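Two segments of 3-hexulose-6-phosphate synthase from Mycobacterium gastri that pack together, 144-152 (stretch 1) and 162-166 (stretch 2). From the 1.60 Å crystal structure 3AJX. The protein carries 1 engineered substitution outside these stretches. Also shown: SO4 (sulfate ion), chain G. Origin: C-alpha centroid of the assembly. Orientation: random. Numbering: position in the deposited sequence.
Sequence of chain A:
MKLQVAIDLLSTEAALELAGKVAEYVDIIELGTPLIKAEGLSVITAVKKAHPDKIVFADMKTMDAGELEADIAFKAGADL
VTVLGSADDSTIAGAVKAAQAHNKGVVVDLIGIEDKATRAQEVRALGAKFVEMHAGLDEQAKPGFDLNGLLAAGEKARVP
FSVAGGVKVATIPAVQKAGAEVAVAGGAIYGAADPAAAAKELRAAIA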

# COMPACT_ATOMS: atom_id res chain seq x y z
N GLY A 144 11.43 18.78 14.06
CA GLY A 144 10.32 19.24 14.86
C GLY A 144 9.18 18.25 15.02
O GLY A 144 8.15 18.59 15.59
N PHE A 145 9.36 17.02 14.53
CA PHE A 145 8.30 16.03 14.67
C PHE A 145 7.94 15.86 16.14
O PHE A 145 8.82 15.69 16.99
N ASP A 146 6.65 15.90 16.44
CA ASP A 146 6.17 15.77 17.80
C ASP A 146 5.15 14.64 17.92
O ASP A 146 4.17 14.60 17.17
N LEU A 147 5.38 13.73 18.86
CA LEU A 147 4.50 12.60 19.08
C LEU A 147 3.18 13.02 19.74
O LEU A 147 2.18 12.31 19.65
N ASN A 148 3.19 14.17 20.40
CA ASN A 148 1.99 14.66 21.08
C ASN A 148 0.83 14.97 20.14
O ASN A 148 -0.32 15.00 20.57
N GLY A 149 1.14 15.20 18.87
CA GLY A 149 0.09 15.47 17.91
C GLY A 149 -0.77 14.23 17.73
O GLY A 149 -1.99 14.32 17.61
N LEU A 150 -0.12 13.07 17.71
CA LEU A 150 -0.82 11.80 17.56
C LEU A 150 -1.61 11.49 18.82
O LEU A 150 -2.73 10.98 18.74
N LEU A 151 -1.03 11.78 19.97
CA LEU A 151 -1.70 11.51 21.24
C LEU A 151 -2.94 12.40 21.39
O LEU A 151 -3.98 11.95 21.86
N ALA A 152 -2.82 13.66 20.97
CA ALA A 152 -3.93 14.59 21.05
C ALA A 152 -5.07 14.12 20.15
O ALA A 152 -6.24 14.18 20.53
N SER A 162 -4.25 2.88 18.61
CA SER A 162 -2.88 2.47 18.87
C SER A 162 -2.03 3.66 18.43
O SER A 162 -2.50 4.52 17.68
N VAL A 163 -0.80 3.73 18.91
CA VAL A 163 0.10 4.82 18.55
C VAL A 163 1.39 4.26 17.96
O VAL A 163 2.03 3.39 18.55
N ALA A 164 1.74 4.76 16.78
CA ALA A 164 2.96 4.36 16.10
C ALA A 164 3.64 5.64 15.61
O ALA A 164 3.08 6.38 14.79
N GLY A 165 4.83 5.90 16.12
CA GLY A 165 5.56 7.10 15.72
C GLY A 165 6.86 7.26 16.48
O GLY A 165 7.09 8.28 17.13
N GLY A 166 7.72 6.25 16.39
CA GLY A 166 9.00 6.31 17.07
C GLY A 166 8.89 6.19 18.57
O GLY A 166 9.69 6.77 19.31

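The centre of this contact is a residue with no side chain. Gly-165 is approached by Phe-145, Leu-147 and Leu-150, and an ideal CB there would point toward the other stretch, 2.9 Å from Leu-150 CD1, a clash, and 3.3 Å from Leu-147 CD1, a tight fit. The space is already taken: Leu-150 CD1 sits 4.3 Å from Gly-165 CA, while Leu-147 CD1 and Phe-145 CE2 each come to 3.6 Å from Gly-165 O. The carbonyl oxygen lies at the edge of the Phe-145 ring, near its plane.

Two residues earlier, within the strand, Val-163 takes part in all the apolar side-chain pairs across the contact. Its CA-to-CB bond points toward the other stretch and, with chi1 t, its methyls meet three leucines. Val-163 CG1 packs against Leu-147 CD1 at 3.9 Å and, more loosely, Leu-150 CD1 at 4.5 Å, and also lies 4.1 Å from Leu-151 CD2; Val-163 CG2 meets Leu-151 CD2 at 3.8 Å. Strand alternation turns the Ala-164 CB away, so that residue offers backbone instead, Ala-164 O lying 3.6 Å from Leu-150 CD1.

The CA-to-CB bonds of Phe-145 and Leu-147 both point toward the other stretch, with chi1 t, Leu-147 continuing with chi2 p. Leu-150 and Leu-151 are both mt; the CA-to-CB bond of the former points toward the other stretch, whereas the latter leaves its backbone sideways and brings its end nearer. Helix and strand run nearly antiparallel, at 164°, their axes 9.2 Å apart at closest approach.

No hydrogen bond crosses between the stretches; polar work is done within or beyond them. Asp-146, out of reach of the other stretch, caps the turn into the helix, Asp-146 OD2 accepting from Asn-148 N at 2.9 Å. Past Gly-165, Gly-166 N donates to sulfate O2 at 3.1 Å, and its positive phi favours glycine there too. The sulfate probably came from the crystallisation liquor.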

# COMPACT_ATOMS: atom_id res chain seq x y z
CB PHE A 145 8.72 14.67 14.12
CG PHE A 145 7.74 13.57 14.44
CD1 PHE A 145 6.48 13.56 13.86
CD2 PHE A 145 8.06 12.58 15.37
CE1 PHE A 145 5.54 12.59 14.21
CE2 PHE A 145 7.13 11.61 15.73
CZ PHE A 145 5.87 11.61 15.14
CB ASP A 146 5.54 17.08 18.27
CG ASP A 146 5.14 17.06 19.73
OD1 ASP A 146 4.56 18.05 20.20
OD2 ASP A 146 5.43 16.04 20.41
CB LEU A 147 5.20 11.57 19.97
CG LEU A 147 4.46 10.28 20.29
CD1 LEU A 147 4.28 9.46 19.02
CD2 LEU A 147 5.23 9.49 21.33
CB ASN A 148 2.33 15.88 21.93
CG ASN A 148 3.36 15.58 23.01
OD1 ASN A 148 3.25 14.59 23.73
ND2 ASN A 148 4.36 16.44 23.12
CB LEU A 150 0.18 10.67 17.29
CG LEU A 150 1.00 10.74 16.00
CD1 LEU A 150 2.04 9.63 16.01
CD2 LEU A 150 0.09 10.62 14.79
CB LEU A 151 -0.74 11.74 22.41
CG LEU A 151 0.56 10.93 22.37
CD1 LEU A 151 1.36 11.17 23.64
CD2 LEU A 151 0.25 9.46 22.22
CB ALA A 152 -3.48 15.99 20.62
CB SER A 162 -2.51 1.23 18.05
OG SER A 162 -2.59 1.49 16.65
CB VAL A 163 0.45 5.69 19.79
CG1 VAL A 163 1.42 6.79 19.39
CG2 VAL A 163 -0.83 6.29 20.37
CB ALA A 164 2.64 3.43 14.92
S SO4 G . 8.33 2.89 14.65
O1 SO4 G . 9.72 2.84 14.14
O2 SO4 G . 7.65 4.10 14.16
O3 SO4 G . 8.36 2.90 16.12
O4 SO4 G . 7.61 1.69 14.18